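Local coordinates for CghA (Chaetomium globosum, PDB 6KBC), which belongs to the fungal Diels-Alderase family, whose two calycin-like beta domains hold a bound ligand, WK1, in this structure, at residues M189-D201 with K209-G221. Numbering follows the deposited sequence.
Sequences MANATVDLTFHID and KTEKRMVLGPEQG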
loop_
_atom_site.group_PDB
_atom_site.type_symbol
_atom_site.label_atom_id
_atom_site.label_comp_id
_atom_site.label_asym_id
_atom_site.label_seq_id
_atom_site.Cartn_x
_atom_site.Cartn_y
_atom_site.Cartn_z
ATOM N N MET A 189 9.340 -5.358 4.693
ATOM C CA MET A 189 10.072 -4.353 5.454
ATOM C C MET A 189 11.458 -4.185 4.844
ATOM O O MET A 189 12.156 -5.177 4.598
ATOM C CB MET A 189 10.195 -4.770 6.921
ATOM C CG MET A 189 10.894 -3.762 7.816
ATOM S SD MET A 189 10.155 -2.117 7.758
ATOM C CE MET A 189 10.907 -1.520 9.286
ATOM N N ALA A 190 11.863 -2.941 4.619
ATOM C CA ALA A 190 13.153 -2.666 4.009
ATOM C C ALA A 190 13.756 -1.419 4.632
ATOM O O ALA A 190 13.033 -0.500 5.031
ATOM C CB ALA A 190 13.013 -2.468 2.497
ATOM N N ASN A 191 15.089 -1.395 4.732
ATOM C CA ASN A 191 15.777 -0.116 4.853
ATOM C C ASN A 191 15.529 0.672 3.589
ATOM O O ASN A 191 15.720 0.165 2.483
ATOM C CB ASN A 191 17.292 -0.284 5.039
ATOM C CG ASN A 191 17.649 -0.885 6.356
ATOM O OD1 ASN A 191 18.513 -1.762 6.433
ATOM N ND2 ASN A 191 16.985 -0.434 7.417
ATOM N N ALA A 192 15.099 1.912 3.742
ATOM C CA ALA A 192 14.758 2.731 2.600
ATOM C C ALA A 192 15.736 3.889 2.502
ATOM O O ALA A 192 16.174 4.438 3.518
ATOM C CB ALA A 192 13.317 3.244 2.704
ATOM N N THR A 193 16.123 4.224 1.281
ATOM C CA THR A 193 16.782 5.489 1.032
ATOM C C THR A 193 15.956 6.278 0.039
ATOM O O THR A 193 15.253 5.716 -0.807
ATOM C CB THR A 193 18.213 5.321 0.495
ATOM O OG1 THR A 193 18.160 4.917 -0.880
ATOM C CG2 THR A 193 18.964 4.294 1.302
ATOM N N VAL A 194 16.036 7.593 0.168
ATOM C CA VAL A 194 15.371 8.508 -0.736
ATOM C C VAL A 194 16.349 9.616 -1.092
ATOM O O VAL A 194 17.066 10.127 -0.228
ATOM C CB VAL A 194 14.095 9.073 -0.086
ATOM C CG1 VAL A 194 13.551 10.188 -0.903
ATOM C CG2 VAL A 194 13.058 7.955 0.079
ATOM N N ASP A 195 16.373 9.994 -2.362
ATOM C CA ASP A 195 17.164 11.151 -2.764
ATOM C C ASP A 195 16.398 11.769 -3.931
ATOM O O ASP A 195 16.586 11.401 -5.093
ATOM C CB ASP A 195 18.594 10.755 -3.118
ATOM C CG ASP A 195 19.448 11.938 -3.549
ATOM O OD1 ASP A 195 18.962 13.087 -3.480
ATOM O OD2 ASP A 195 20.632 11.717 -3.887
ATOM N N LEU A 196 15.486 12.670 -3.597
ATOM C CA LEU A 196 14.477 13.119 -4.532
ATOM C C LEU A 196 14.466 14.635 -4.565
ATOM O O LEU A 196 14.752 15.292 -3.562
ATOM C CB LEU A 196 13.069 12.604 -4.130
ATOM C CG LEU A 196 12.769 11.120 -4.343
ATOM C CD1 LEU A 196 11.495 10.772 -3.587
ATOM C CD2 LEU A 196 12.597 10.812 -5.813
ATOM N N THR A 197 14.104 15.177 -5.726
ATOM C CA THR A 197 13.924 16.610 -5.887
ATOM C C THR A 197 12.544 16.852 -6.464
ATOM O O THR A 197 12.197 16.287 -7.507
ATOM C CB THR A 197 15.006 17.220 -6.788
ATOM O OG1 THR A 197 16.287 16.900 -6.247
ATOM C CG2 THR A 197 14.858 18.731 -6.858
ATOM N N PHE A 198 11.757 17.671 -5.766
ATOM C CA PHE A 198 10.390 17.995 -6.146
ATOM C C PHE A 198 10.316 19.462 -6.536
ATOM O O PHE A 198 10.902 20.322 -5.868
ATOM C CB PHE A 198 9.406 17.764 -4.994
ATOM C CG PHE A 198 9.359 16.349 -4.490
ATOM C CD1 PHE A 198 10.339 15.870 -3.638
ATOM C CD2 PHE A 198 8.296 15.515 -4.817
ATOM C CE1 PHE A 198 10.282 14.578 -3.147
ATOM C CE2 PHE A 198 8.238 14.225 -4.335
ATOM C CZ PHE A 198 9.236 13.756 -3.501
ATOM N N HIS A 199 9.574 19.751 -7.591
ATOM C CA HIS A 199 9.345 21.127 -8.002
ATOM C C HIS A 199 8.021 21.584 -7.404
ATOM O O HIS A 199 6.976 20.979 -7.664
ATOM C CB HIS A 199 9.398 21.244 -9.527
ATOM C CG HIS A 199 10.723 20.817 -10.102
ATOM N ND1 HIS A 199 11.135 19.499 -10.136
ATOM C CD2 HIS A 199 11.742 21.538 -10.631
ATOM C CE1 HIS A 199 12.340 19.425 -10.671
ATOM N NE2 HIS A 199 12.730 20.648 -10.984
ATOM N N ILE A 200 8.076 22.614 -6.572
ATOM C CA ILE A 200 6.866 23.142 -5.886
ATOM C C ILE A 200 6.366 24.362 -6.657
ATOM O O ILE A 200 7.159 25.275 -6.887
ATOM C CB ILE A 200 7.230 23.526 -4.444
ATOM C CG1 ILE A 200 8.169 22.511 -3.786
ATOM C CG2 ILE A 200 5.984 23.787 -3.616
ATOM C CD1 ILE A 200 7.500 21.230 -3.364
ATOM N N ASP A 201 5.089 24.366 -7.031
ATOM C CA ASP A 201 4.507 25.527 -7.750
ATOM C C ASP A 201 4.552 26.768 -6.850
ATOM O O ASP A 201 3.796 26.794 -5.875
ATOM C CB ASP A 201 3.110 25.207 -8.265
ATOM C CG ASP A 201 3.099 24.205 -9.404
ATOM O OD1 ASP A 201 4.106 23.492 -9.564
ATOM O OD2 ASP A 201 2.083 24.144 -10.120
ATOM N N LYS A 209 10.716 29.258 -10.001
ATOM C CA LYS A 209 10.119 27.943 -9.785
ATOM C C LYS A 209 10.963 27.175 -8.758
ATOM O O LYS A 209 12.155 26.942 -8.964
ATOM C CB LYS A 209 9.989 27.163 -11.107
ATOM C CG LYS A 209 8.928 27.686 -12.115
ATOM C CD LYS A 209 9.025 29.184 -12.421
ATOM C CE LYS A 209 8.188 29.592 -13.618
ATOM N NZ LYS A 209 8.162 31.076 -13.764
ATOM N N THR A 210 10.329 26.791 -7.652
ATOM C CA THR A 210 11.039 26.334 -6.465
ATOM C C THR A 210 11.202 24.818 -6.447
ATOM O O THR A 210 10.342 24.069 -6.921
ATOM C CB THR A 210 10.304 26.797 -5.205
ATOM O OG1 THR A 210 10.029 28.196 -5.317
ATOM C CG2 THR A 210 11.145 26.570 -3.955
ATOM N N GLU A 211 12.325 24.378 -5.886
ATOM C CA GLU A 211 12.653 22.971 -5.734
ATOM C C GLU A 211 12.771 22.622 -4.256
ATOM O O GLU A 211 13.208 23.439 -3.438
ATOM C CB GLU A 211 13.962 22.629 -6.451
ATOM C CG GLU A 211 13.861 22.673 -7.963
ATOM C CD GLU A 211 15.175 22.321 -8.639
ATOM O OE1 GLU A 211 16.145 21.981 -7.923
ATOM O OE2 GLU A 211 15.232 22.367 -9.888
ATOM N N LYS A 212 12.375 21.399 -3.914
ATOM C CA LYS A 212 12.471 20.930 -2.543
ATOM C C LYS A 212 13.056 19.534 -2.569
ATOM O O LYS A 212 12.708 18.725 -3.432
ATOM C CB LYS A 212 11.101 20.925 -1.833
ATOM C CG LYS A 212 11.196 20.859 -0.303
ATOM C CD LYS A 212 9.814 20.929 0.342
ATOM C CE LYS A 212 9.873 20.970 1.865
ATOM N NZ LYS A 212 10.039 22.351 2.431
ATOM N N ARG A 213 13.945 19.259 -1.624
ATOM C CA ARG A 213 14.632 17.982 -1.563
ATOM C C ARG A 213 14.016 17.101 -0.488
ATOM O O ARG A 213 13.533 17.580 0.540
ATOM C CB ARG A 213 16.119 18.174 -1.259
ATOM C CG ARG A 213 16.876 18.994 -2.302
ATOM C CD ARG A 213 17.388 18.144 -3.452
ATOM N NE ARG A 213 18.703 17.581 -3.161
ATOM C CZ ARG A 213 18.928 16.284 -2.958
ATOM N NH1 ARG A 213 17.924 15.413 -3.040
ATOM N NH2 ARG A 213 20.155 15.849 -2.697
ATOM N N MET A 214 14.042 15.797 -0.737
ATOM C CA MET A 214 13.788 14.810 0.298
ATOM C C MET A 214 14.923 13.807 0.265
ATOM O O MET A 214 15.089 13.092 -0.729
ATOM C CB MET A 214 12.448 14.101 0.097
ATOM C CG MET A 214 12.134 13.151 1.230
ATOM S SD MET A 214 10.545 12.339 0.946
ATOM C CE MET A 214 9.427 13.742 1.093
ATOM N N VAL A 215 15.695 13.752 1.345
ATOM C CA VAL A 215 16.883 12.919 1.410
ATOM C C VAL A 215 16.782 12.075 2.662
ATOM O O VAL A 215 16.694 12.612 3.773
ATOM C CB VAL A 215 18.184 13.741 1.442
ATOM C CG1 VAL A 215 19.376 12.812 1.677
ATOM C CG2 VAL A 215 18.355 14.544 0.184
ATOM N N LEU A 216 16.802 10.761 2.491
ATOM C CA LEU A 216 16.873 9.836 3.612
ATOM C C LEU A 216 17.998 8.871 3.283
ATOM O O LEU A 216 17.889 8.102 2.325
ATOM C CB LEU A 216 15.546 9.106 3.822
ATOM C CG LEU A 216 14.371 10.024 4.140
ATOM C CD1 LEU A 216 13.056 9.253 4.060
ATOM C CD2 LEU A 216 14.565 10.685 5.519
ATOM N N GLY A 217 19.082 8.942 4.051
ATOM C CA GLY A 217 20.262 8.162 3.770
ATOM C C GLY A 217 20.167 6.763 4.328
ATOM O O GLY A 217 19.284 6.423 5.141
ATOM N N PRO A 218 21.107 5.917 3.905
ATOM C CA PRO A 218 21.001 4.486 4.221
ATOM C C PRO A 218 21.122 4.156 5.690
ATOM O O PRO A 218 20.739 3.053 6.080
ATOM C CB PRO A 218 22.150 3.861 3.413
ATOM C CG PRO A 218 23.115 4.980 3.186
ATOM C CD PRO A 218 22.269 6.219 3.049
ATOM N N GLU A 219 21.582 5.097 6.510
ATOM C CA GLU A 219 21.828 4.792 7.944
ATOM C C GLU A 219 20.889 5.600 8.839
ATOM O O GLU A 219 21.121 5.648 10.046
ATOM C CB GLU A 219 23.298 5.008 8.305
ATOM C CG GLU A 219 24.271 4.232 7.441
ATOM C CD GLU A 219 24.134 2.723 7.527
ATOM O OE1 GLU A 219 24.013 2.209 8.652
ATOM O OE2 GLU A 219 24.149 2.068 6.469
ATOM N N GLN A 220 19.854 6.182 8.263
ATOM C CA GLN A 220 18.944 7.006 9.036
ATOM C C GLN A 220 17.731 6.243 9.543
ATOM O O GLN A 220 16.844 6.855 10.140
ATOM C CB GLN A 220 18.506 8.184 8.185
ATOM C CG GLN A 220 19.505 9.286 8.246
ATOM C CD GLN A 220 19.110 10.420 7.385
ATOM O OE1 GLN A 220 19.339 10.392 6.181
ATOM N NE2 GLN A 220 18.475 11.422 7.977
ATOM N N GLY A 221 17.669 4.932 9.328
ATOM C CA GLY A 221 16.546 4.181 9.846
ATOM C C GLY A 221 15.255 4.376 9.084
ATOM O O GLY A 221 14.194 3.978 9.578
HETATM O O HOH W 1 17.401 4.796 5.999
#
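Leu196 O is gripped by two donors from opposite faces of its carbonyl plane, Met214 N at 3.0 Å and Arg213 NH1 at 3.2 Å. The pair illustrates how an antiparallel beta hairpin, here in the calycin-like N-terminal domain, can bind side chain to backbone as well as backbone to backbone. Bends at chi2 and chi3 turn the Arg213 guanidinium across to strand 189-200, where NH1 also meets Asp195 OD1 at 2.6 Å in a salt bridge. Carboxylate and guanidinium lie nearly coplanar, 28° apart, while NH2 adds only a weak bond to the same oxygen; together these contacts should restrict rotation of the guanidinium. Farther along the face that carries Asp195, Thr197 and Arg213, Glu211 and His199 run side by side, with the carboxylate turned 75° from the imidazole.

The face bearing Val194, Phe198 and Met214 is largely apolar. Val194 CG1, placed anti to the backbone N (chi1 170°), reaches Met214 CG at 3.9 Å, and the methionine's CB sits at the edge of the Phe198 ring. Phe62 touches both Phe198 and Met214, tying the hairpin to strand 60-69, and Trp85 and Trp91 each make edge-to-face contacts with Phe198. Where the pairing ends beyond Leu216, a type I turn follows, and a water lies between Ala192 O and Gly217 O, 2.6 Å from the latter.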